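Local atomic coordinates of immunity protein (Neisseria meningitidis, PDB entry 4Q7O), a protein that probably protects its own cell from a cognate contact-dependent growth-inhibition toxin by binding that toxin and neutralising it. Residues F44-T49 / A58-I63; S86-V91 / P97-I102. One frame throughout, in Å; residues are numbered along the deposited sequence.

Interaction 1 (F44-T49 / A58-I63); sequences FKNITT and AQYEKI
Tyr60 reaches out from strand 58-62 and lays the hydroxyl end of its ring against the chain around Asn46 and Ile47, where helix 37-46 gives way to a turn. This is a helix-to-sheet contact in an alpha+beta fold, in which helices pack on an antiparallel sheet. The nearest backbones, at Ile47 and Lys62, are 7.9 Å apart between CA atoms, so two long side chains span the gap. The ring of Tyr60 leaves the strand with CG placed between the backbone N and the carbonyl carbon (chi1 63°), which carries the ring toward the turn. Its OH lies 3.2 Å from Asn46 CB. Ile47 packs beside the same end, with Ile47 CB 4.2 Å from Tyr60 CZ. The OH is also 2.9 Å from Ile47 N, but the angle is too poor for a hydrogen bond. The polar partner of the OH is instead the carbonyl of Cys43, one helical turn back. The phenol is thus held at the C-terminal part of helix 37-46. Phe111 of helix 104-121 meets the Tyr60 ring edge-to-face and also touches Ile47. Within the turn, Lys45 O takes two bonds from Thr48, one from its N and one from OG1 at 2.8 Å. Lys62 makes the second link, nearer the solvent, by a hydrogen bond. Its side chain, straight past CB, brings NZ to Ile47 O at 3.0 Å, almost in line with the carbonyl (175°). A water accepts from Lys62 NZ at 2.8 Å and donates to Thr49 O at 3.0 Å.

Interaction 2 (S86-V91 / P97-I102); sequences SIYFSV and PEELII
Tyr88 OH donates to Glu99 OE2 at 2.6 Å, the shortest polar bond between these two strands. The acceptor is the anti lone pair of OE2, the one away from the other carboxylate oxygen. The carboxylate stands at the edge of the phenol ring, and the two planes are nearly perpendicular (87°). Tyr88 gets there because CG is anti to its backbone N (chi1 169°), which lays the ring along the sheet toward Glu99. On the way the ring passes Ile101, whose CG1 lies at the ring edge, 4.0 Å from Tyr88 CD1. The two strands form an antiparallel beta hairpin. Ile87, Phe89 and Val91 pair with Ile102, Leu100 and Glu98 as hydrogen-bonded pairs, each joined by two backbone bonds. The straightest is Phe89 N to Leu100 O, 2.8 Å long with an N-H...O angle of 169°. Tyr88 with Ile101 and Ser90 with Glu99 are the non-hydrogen-bonded pairs between them. Here CA-H...O contacts add to the seam, such as Ser90 CA to Glu98 O at 3.2 Å. On the face of Ile87 and Phe89, Ile102 does much of the apolar packing. Its CG1 lies alongside Ile87 CG2 at 4.0 Å, and its CD1 comes obliquely to Phe89 CE1 at the same distance. Farther along, Val91 CG2 meets Glu98 CB at 3.8 Å. This face is backed by helices 22-34 and 104-121: Phe27 meets the Phe89 ring edge-to-face, and Tyr110 touches Ile102. On the opposite face Tyr72 meets the Tyr88 ring, while strand 58-62 continues the sheet beyond strand 86-91.

Overall arrangement
The contacts come in series: residues 44-63 are complete before the hairpin of interaction 2 begins at residue 86. They lie about 11 Å apart, centre to centre, and meet inside one antiparallel sheet ordered 52-55, 58-62, 86-91, 98-103. Strand 58-62 of interaction 1 borders strand 86-91 of interaction 2, with probable backbone hydrogen bonds from Tyr88 N to Glu61 O and from Ile63 N to Ser86 O. Interaction 1 ties the end of helix 37-46 to the sheet, and interaction 2 joins its last two strands. Helix 104-121 packs against residues of both, so it links the two contacts on one side of the sheet. The second subunit touches interaction 2 alone, at Glu98 and Leu100.

Interaction 1 (F44-T49 / A58-I63)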
ATOM      1  N   PHE B  44      -8.560   7.296  13.882  1.00  8.17           N
ATOM      2  CA  PHE B  44      -9.811   6.549  13.745  1.00  8.86           C
ATOM      3  C   PHE B  44     -11.035   7.413  14.060  1.00  9.81           C
ATOM      4  O   PHE B  44     -12.082   7.263  13.436  1.00 11.00           O
ATOM      5  CB  PHE B  44      -9.829   5.308  14.651  1.00  9.24           C
ATOM      6  CG  PHE B  44      -8.999   4.157  14.144  1.00  9.70           C
ATOM      7  CD1 PHE B  44      -9.239   3.609  12.892  1.00 11.78           C
ATOM      8  CD2 PHE B  44      -8.032   3.574  14.955  1.00 10.61           C
ATOM      9  CE1 PHE B  44      -8.495   2.531  12.442  1.00 12.22           C
ATOM     10  CE2 PHE B  44      -7.288   2.494  14.515  1.00 11.01           C
ATOM     11  CZ  PHE B  44      -7.516   1.977  13.252  1.00 12.12           C
ATOM     12  N   LYS B  45     -10.897   8.314  15.029  1.00 10.95           N
ATOM     13  CA  LYS B  45     -12.031   9.120  15.492  1.00 11.88           C
ATOM     14  C   LYS B  45     -12.402  10.277  14.576  1.00 11.83           C
ATOM     15  O   LYS B  45     -13.585  10.595  14.414  1.00 12.09           O
ATOM     16  CB  LYS B  45     -11.736   9.705  16.874  1.00 14.46           C
ATOM     17  CG  LYS B  45     -11.816   8.714  17.993  1.00 17.77           C
ATOM     18  CD  LYS B  45     -11.738   9.426  19.319  1.00 20.92           C
ATOM     19  CE  LYS B  45     -10.468   9.074  20.044  1.00 22.63           C
ATOM     20  NZ  LYS B  45     -10.367   9.804  21.338  1.00 22.96           N
ATOM     21  N   ASN B  46     -11.391  10.921  14.001  1.00 11.40           N
ATOM     22  CA  ASN B  46     -11.597  12.201  13.328  1.00 13.01           C
ATOM     23  C   ASN B  46     -12.509  12.108  12.116  1.00 12.83           C
ATOM     24  O   ASN B  46     -13.142  13.086  11.741  1.00 13.86           O
ATOM     25  CB  ASN B  46     -10.265  12.835  12.922  1.00 15.03           C
ATOM     26  CG  ASN B  46      -9.610  13.604  14.047  1.00 17.58           C
ATOM     27  OD1 ASN B  46      -9.960  13.454  15.218  1.00 18.90           O
ATOM     28  ND2 ASN B  46      -8.637  14.435  13.692  1.00 19.55           N
ATOM     29  N   ILE B  47     -12.580  10.933  11.505  1.00 13.44           N
ATOM     30  CA  ILE B  47     -13.445  10.760  10.345  1.00 15.15           C
ATOM     31  C   ILE B  47     -14.914  11.052  10.695  1.00 15.97           C
ATOM     32  O   ILE B  47     -15.666  11.547   9.862  1.00 18.00           O
ATOM     33  CB  ILE B  47     -13.268   9.365   9.695  1.00 15.71           C
ATOM     34  CG1 ILE B  47     -13.828   9.358   8.265  1.00 17.93           C
ATOM     35  CG2 ILE B  47     -13.870   8.253  10.577  1.00 15.03           C
ATOM     36  CD1 ILE B  47     -13.381   8.161   7.445  1.00 19.06           C
ATOM     37  N   THR B  48     -15.303  10.792  11.944  1.00 16.18           N
ATOM     38  CA  THR B  48     -16.682  11.017  12.391  1.00 19.19           C
ATOM     39  C   THR B  48     -16.929  12.439  12.876  1.00 20.14           C
ATOM     40  O   THR B  48     -18.076  12.879  12.965  1.00 21.96           O
ATOM     41  CB  THR B  48     -17.060  10.079  13.555  1.00 20.99           C
ATOM     42  OG1 THR B  48     -16.396  10.507  14.752  1.00 22.61           O
ATOM     43  CG2 THR B  48     -16.679   8.643  13.245  1.00 21.03           C
ATOM     44  N   THR B  49     -15.859  13.150  13.215  1.00 19.52           N
ATOM     45  CA  THR B  49     -15.995  14.486  13.789  1.00 20.19           C
ATOM     46  C   THR B  49     -15.599  15.587  12.811  1.00 19.20           C
ATOM     47  O   THR B  49     -16.440  16.109  12.081  1.00 20.29           O
ATOM     48  CB  THR B  49     -15.208  14.631  15.108  1.00 20.91           C
ATOM     49  OG1 THR B  49     -13.831  14.303  14.893  1.00 20.09           O
ATOM     50  CG2 THR B  49     -15.778  13.704  16.169  1.00 22.36           C
ATOM     51  N   ALA B  58       0.996  11.343   5.646  1.00 11.19           N
ATOM     52  CA  ALA B  58      -0.310  10.687   5.580  1.00 10.92           C
ATOM     53  C   ALA B  58      -1.426  11.610   6.022  1.00 10.37           C
ATOM     54  O   ALA B  58      -1.339  12.228   7.075  1.00 11.91           O
ATOM     55  CB  ALA B  58      -0.318   9.424   6.432  1.00 12.37           C
ATOM     56  N   GLN B  59      -2.494  11.678   5.239  1.00  9.01           N
ATOM     57  CA  GLN B  59      -3.638  12.490   5.628  1.00  9.16           C
ATOM     58  C   GLN B  59      -4.912  12.041   4.940  1.00  7.98           C
ATOM     59  O   GLN B  59      -4.879  11.377   3.900  1.00  7.70           O
ATOM     60  CB  GLN B  59      -3.391  13.964   5.292  1.00 12.16           C
ATOM     61  CG  GLN B  59      -3.342  14.231   3.792  1.00 15.56           C
ATOM     62  CD  GLN B  59      -3.308  15.709   3.448  1.00 20.65           C
ATOM     63  OE1 GLN B  59      -3.759  16.552   4.226  1.00 23.10           O
ATOM     64  NE2 GLN B  59      -2.781  16.029   2.272  1.00 22.87           N
ATOM     65  N   TYR B  60      -6.040  12.431   5.524  1.00  7.30           N
ATOM     66  CA  TYR B  60      -7.317  12.385   4.821  1.00  7.12           C
ATOM     67  C   TYR B  60      -8.107  13.652   5.078  1.00  7.46           C
ATOM     68  O   TYR B  60      -7.909  14.339   6.086  1.00  8.84           O
ATOM     69  CB  TYR B  60      -8.156  11.139   5.167  1.00  7.47           C
ATOM     70  CG  TYR B  60      -8.586  11.028   6.622  1.00  7.05           C
ATOM     71  CD1 TYR B  60      -9.631  11.803   7.134  1.00  7.94           C
ATOM     72  CD2 TYR B  60      -7.957  10.132   7.483  1.00  7.19           C
ATOM     73  CE1 TYR B  60     -10.023  11.703   8.471  1.00  8.37           C
ATOM     74  CE2 TYR B  60      -8.341  10.015   8.818  1.00  7.80           C
ATOM     75  CZ  TYR B  60      -9.375  10.806   9.305  1.00  8.27           C
ATOM     76  OH  TYR B  60      -9.775  10.708  10.623  1.00  9.29           O
ATOM     77  N   GLU B  61      -9.025  13.944   4.167  1.00  7.98           N
ATOM     78  CA  GLU B  61      -9.921  15.068   4.326  1.00  9.34           C
ATOM     79  C   GLU B  61     -11.185  14.761   3.544  1.00  8.24           C
ATOM     80  O   GLU B  61     -11.117  14.452   2.351  1.00  9.09           O
ATOM     81  CB  GLU B  61      -9.253  16.338   3.798  1.00 13.51           C
ATOM     82  CG  GLU B  61     -10.013  17.625   4.011  1.00 19.47           C
ATOM     83  CD  GLU B  61      -9.310  18.798   3.352  1.00 25.06           C
ATOM     84  OE1 GLU B  61      -8.372  18.555   2.560  1.00 27.37           O
ATOM     85  OE2 GLU B  61      -9.688  19.956   3.626  1.00 28.14           O
ATOM     86  N   LYS B  62     -12.333  14.810   4.209  1.00  8.47           N
ATOM     87  CA  LYS B  62     -13.595  14.747   3.487  1.00  9.09           C
ATOM     88  C   LYS B  62     -13.640  15.892   2.482  1.00  8.85           C
ATOM     89  O   LYS B  62     -13.198  17.009   2.774  1.00 10.79           O
ATOM     90  CB  LYS B  62     -14.774  14.850   4.448  1.00 10.02           C
ATOM     91  CG  LYS B  62     -14.957  13.618   5.307  1.00 11.39           C
ATOM     92  CD  LYS B  62     -16.199  13.728   6.168  1.00 12.69           C
ATOM     93  CE  LYS B  62     -16.433  12.446   6.952  1.00 14.95           C
ATOM     94  NZ  LYS B  62     -17.615  12.534   7.855  1.00 17.40           N
ATOM     95  N   ILE B  63     -14.173  15.614   1.297  1.00  7.00           N
ATOM     96  CA  ILE B  63     -14.176  16.599   0.229  1.00  8.83           C
ATOM     97  C   ILE B  63     -15.424  17.456   0.312  1.00 10.23           C
ATOM     98  O   ILE B  63     -16.545  16.942   0.288  1.00 11.15           O
ATOM     99  CB  ILE B  63     -14.077  15.917  -1.143  1.00  9.36           C
ATOM    100  CG1 ILE B  63     -12.698  15.259  -1.286  1.00 10.23           C
ATOM    101  CG2 ILE B  63     -14.314  16.921  -2.268  1.00 10.27           C
ATOM    102  CD1 ILE B  63     -12.550  14.390  -2.501  1.00 12.54           C
TER
HETATM  103  O   HOH W   1     -16.995  14.760   9.464  1.00 28.53           O

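Interaction 2 (S86-V91 / P97-I102)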
ATOM      1  N   SER B  86     -17.617  12.123  -0.720  1.00  8.39           N
ATOM      2  CA  SER B  86     -16.335  11.475  -0.939  1.00  7.57           C
ATOM      3  C   SER B  86     -15.250  12.015  -0.020  1.00  6.65           C
ATOM      4  O   SER B  86     -15.412  13.041   0.635  1.00  7.86           O
ATOM      5  CB  SER B  86     -15.907  11.611  -2.403  1.00  8.06           C
ATOM      6  OG  SER B  86     -16.816  10.940  -3.268  1.00 10.05           O
ATOM      7  N   ILE B  87     -14.125  11.320  -0.002  1.00  6.51           N
ATOM      8  CA  ILE B  87     -13.034  11.658   0.887  1.00  6.74           C
ATOM      9  C   ILE B  87     -11.698  11.429   0.191  1.00  6.27           C
ATOM     10  O   ILE B  87     -11.528  10.474  -0.571  1.00  6.56           O
ATOM     11  CB  ILE B  87     -13.165  10.869   2.211  1.00  7.12           C
ATOM     12  CG1 ILE B  87     -11.982  11.133   3.149  1.00  7.68           C
ATOM     13  CG2 ILE B  87     -13.371   9.371   1.935  1.00  8.57           C
ATOM     14  CD1 ILE B  87     -12.234  10.647   4.560  1.00  9.65           C
ATOM     15  N   TYR B  88     -10.771  12.346   0.441  1.00  6.41           N
ATOM     16  CA  TYR B  88      -9.440  12.333  -0.146  1.00  6.34           C
ATOM     17  C   TYR B  88      -8.425  11.759   0.826  1.00  6.68           C
ATOM     18  O   TYR B  88      -8.406  12.138   1.988  1.00  8.44           O
ATOM     19  CB  TYR B  88      -9.067  13.772  -0.500  1.00  7.85           C
ATOM     20  CG  TYR B  88      -7.628  14.020  -0.874  1.00  8.47           C
ATOM     21  CD1 TYR B  88      -7.182  13.846  -2.179  1.00  8.62           C
ATOM     22  CD2 TYR B  88      -6.730  14.498   0.066  1.00 10.29           C
ATOM     23  CE1 TYR B  88      -5.866  14.116  -2.529  1.00  8.93           C
ATOM     24  CE2 TYR B  88      -5.422  14.769  -0.271  1.00 11.64           C
ATOM     25  CZ  TYR B  88      -4.994  14.572  -1.567  1.00 10.61           C
ATOM     26  OH  TYR B  88      -3.688  14.855  -1.894  1.00 12.24           O
ATOM     27  N   PHE B  89      -7.588  10.847   0.341  1.00  5.52           N
ATOM     28  CA  PHE B  89      -6.461  10.327   1.104  1.00  5.74           C
ATOM     29  C   PHE B  89      -5.170  10.599   0.368  1.00  7.60           C
ATOM     30  O   PHE B  89      -5.123  10.532  -0.860  1.00  8.02           O
ATOM     31  CB  PHE B  89      -6.578   8.809   1.280  1.00  5.58           C
ATOM     32  CG  PHE B  89      -7.629   8.392   2.243  1.00  5.91           C
ATOM     33  CD1 PHE B  89      -8.959   8.329   1.850  1.00  7.31           C
ATOM     34  CD2 PHE B  89      -7.289   8.033   3.540  1.00  7.26           C
ATOM     35  CE1 PHE B  89      -9.939   7.929   2.740  1.00  8.34           C
ATOM     36  CE2 PHE B  89      -8.266   7.628   4.437  1.00  8.39           C
ATOM     37  CZ  PHE B  89      -9.587   7.575   4.041  1.00  9.18           C
ATOM     38  N   SER B  90      -4.108  10.879   1.107  1.00  7.78           N
ATOM     39  CA  SER B  90      -2.793  10.879   0.486  1.00  9.26           C
ATOM     40  C   SER B  90      -1.734  10.321   1.412  1.00  9.22           C
ATOM     41  O   SER B  90      -1.849  10.410   2.634  1.00 10.14           O
ATOM     42  CB  SER B  90      -2.407  12.271  -0.011  1.00 13.63           C
ATOM     43  OG  SER B  90      -2.062  13.117   1.060  1.00 16.80           O
ATOM     44  N   VAL B  91      -0.715   9.724   0.814  1.00  8.23           N
ATOM     45  CA  VAL B  91       0.457   9.287   1.556  1.00  8.25           C
ATOM     46  C   VAL B  91       1.729   9.724   0.838  1.00  9.98           C
ATOM     47  O   VAL B  91       1.733   9.932  -0.378  1.00 10.13           O
ATOM     48  CB  VAL B  91       0.473   7.753   1.767  1.00  9.29           C
ATOM     49  CG1 VAL B  91      -0.667   7.331   2.673  1.00 10.95           C
ATOM     50  CG2 VAL B  91       0.434   7.016   0.430  1.00 10.51           C
ATOM     51  N   PRO B  97       2.642  13.489  -3.650  1.00 14.34           N
ATOM     52  CA  PRO B  97       1.928  12.511  -2.831  1.00 12.82           C
ATOM     53  C   PRO B  97       1.269  11.432  -3.672  1.00 11.09           C
ATOM     54  O   PRO B  97       0.983  11.653  -4.851  1.00 12.48           O
ATOM     55  CB  PRO B  97       0.858  13.362  -2.139  1.00 13.99           C
ATOM     56  CG  PRO B  97       0.586  14.450  -3.094  1.00 14.97           C
ATOM     57  CD  PRO B  97       1.902  14.760  -3.759  1.00 14.97           C
ATOM     58  N   GLU B  98       1.050  10.271  -3.062  1.00  8.34           N
ATOM     59  CA  GLU B  98       0.255   9.213  -3.676  1.00  7.72           C
ATOM     60  C   GLU B  98      -1.176   9.408  -3.194  1.00  7.45           C
ATOM     61  O   GLU B  98      -1.443   9.364  -1.994  1.00  8.09           O
ATOM     62  CB  GLU B  98       0.782   7.851  -3.246  1.00  9.80           C
ATOM     63  CG  GLU B  98       2.273   7.685  -3.455  1.00 11.38           C
ATOM     64  CD  GLU B  98       2.755   6.328  -2.986  1.00 12.77           C
ATOM     65  OE1 GLU B  98       2.147   5.315  -3.403  1.00 12.62           O
ATOM     66  OE2 GLU B  98       3.719   6.274  -2.190  1.00 15.09           O
ATOM     67  N   GLU B  99      -2.098   9.637  -4.121  1.00  7.57           N
ATOM     68  CA  GLU B  99      -3.427  10.126  -3.753  1.00  7.79           C
ATOM     69  C   GLU B  99      -4.544   9.180  -4.159  1.00  6.35           C
ATOM     70  O   GLU B  99      -4.442   8.467  -5.152  1.00  8.52           O
ATOM     71  CB  GLU B  99      -3.678  11.482  -4.407  1.00  9.27           C
ATOM     72  CG  GLU B  99      -2.659  12.543  -4.050  1.00 10.35           C
ATOM     73  CD  GLU B  99      -2.742  13.752  -4.960  1.00 12.81           C
ATOM     74  OE1 GLU B  99      -2.417  13.617  -6.157  1.00 14.82           O
ATOM     75  OE2 GLU B  99      -3.148  14.831  -4.483  1.00 12.69           O
ATOM     76  N   LEU B 100      -5.633   9.208  -3.403  1.00  6.39           N
ATOM     77  CA  LEU B 100      -6.804   8.399  -3.707  1.00  6.23           C
ATOM     78  C   LEU B 100      -8.052   9.077  -3.189  1.00  6.50           C
ATOM     79  O   LEU B 100      -8.067   9.588  -2.075  1.00  7.85           O
ATOM     80  CB  LEU B 100      -6.670   7.022  -3.052  1.00  6.97           C
ATOM     81  CG  LEU B 100      -7.865   6.068  -3.142  1.00  8.30           C
ATOM     82  CD1 LEU B 100      -8.110   5.630  -4.569  1.00  9.73           C
ATOM     83  CD2 LEU B 100      -7.656   4.847  -2.253  1.00  8.09           C
ATOM     84  N   ILE B 101      -9.104   9.061  -3.997  1.00  5.36           N
ATOM     85  CA  ILE B 101     -10.417   9.507  -3.552  1.00  6.37           C
ATOM     86  C   ILE B 101     -11.384   8.331  -3.593  1.00  6.51           C
ATOM     87  O   ILE B 101     -11.409   7.577  -4.566  1.00  6.99           O
ATOM     88  CB  ILE B 101     -10.933  10.656  -4.427  1.00  7.16           C
ATOM     89  CG1 ILE B 101     -10.062  11.903  -4.214  1.00  7.02           C
ATOM     90  CG2 ILE B 101     -12.393  10.941  -4.134  1.00  7.73           C
ATOM     91  CD1 ILE B 101     -10.218  12.965  -5.301  1.00  7.72           C
ATOM     92  N   ILE B 102     -12.162   8.159  -2.526  1.00  7.03           N
ATOM     93  CA  ILE B 102     -13.183   7.118  -2.469  1.00  6.65           C
ATOM     94  C   ILE B 102     -14.466   7.666  -1.836  1.00  6.44           C
ATOM     95  O   ILE B 102     -14.433   8.701  -1.173  1.00  7.56           O
ATOM     96  CB  ILE B 102     -12.696   5.875  -1.679  1.00  7.23           C
ATOM     97  CG1 ILE B 102     -12.166   6.272  -0.296  1.00  6.45           C
ATOM     98  CG2 ILE B 102     -11.647   5.117  -2.471  1.00  8.08           C
ATOM     99  CD1 ILE B 102     -11.805   5.071   0.588  1.00  6.85           C
TER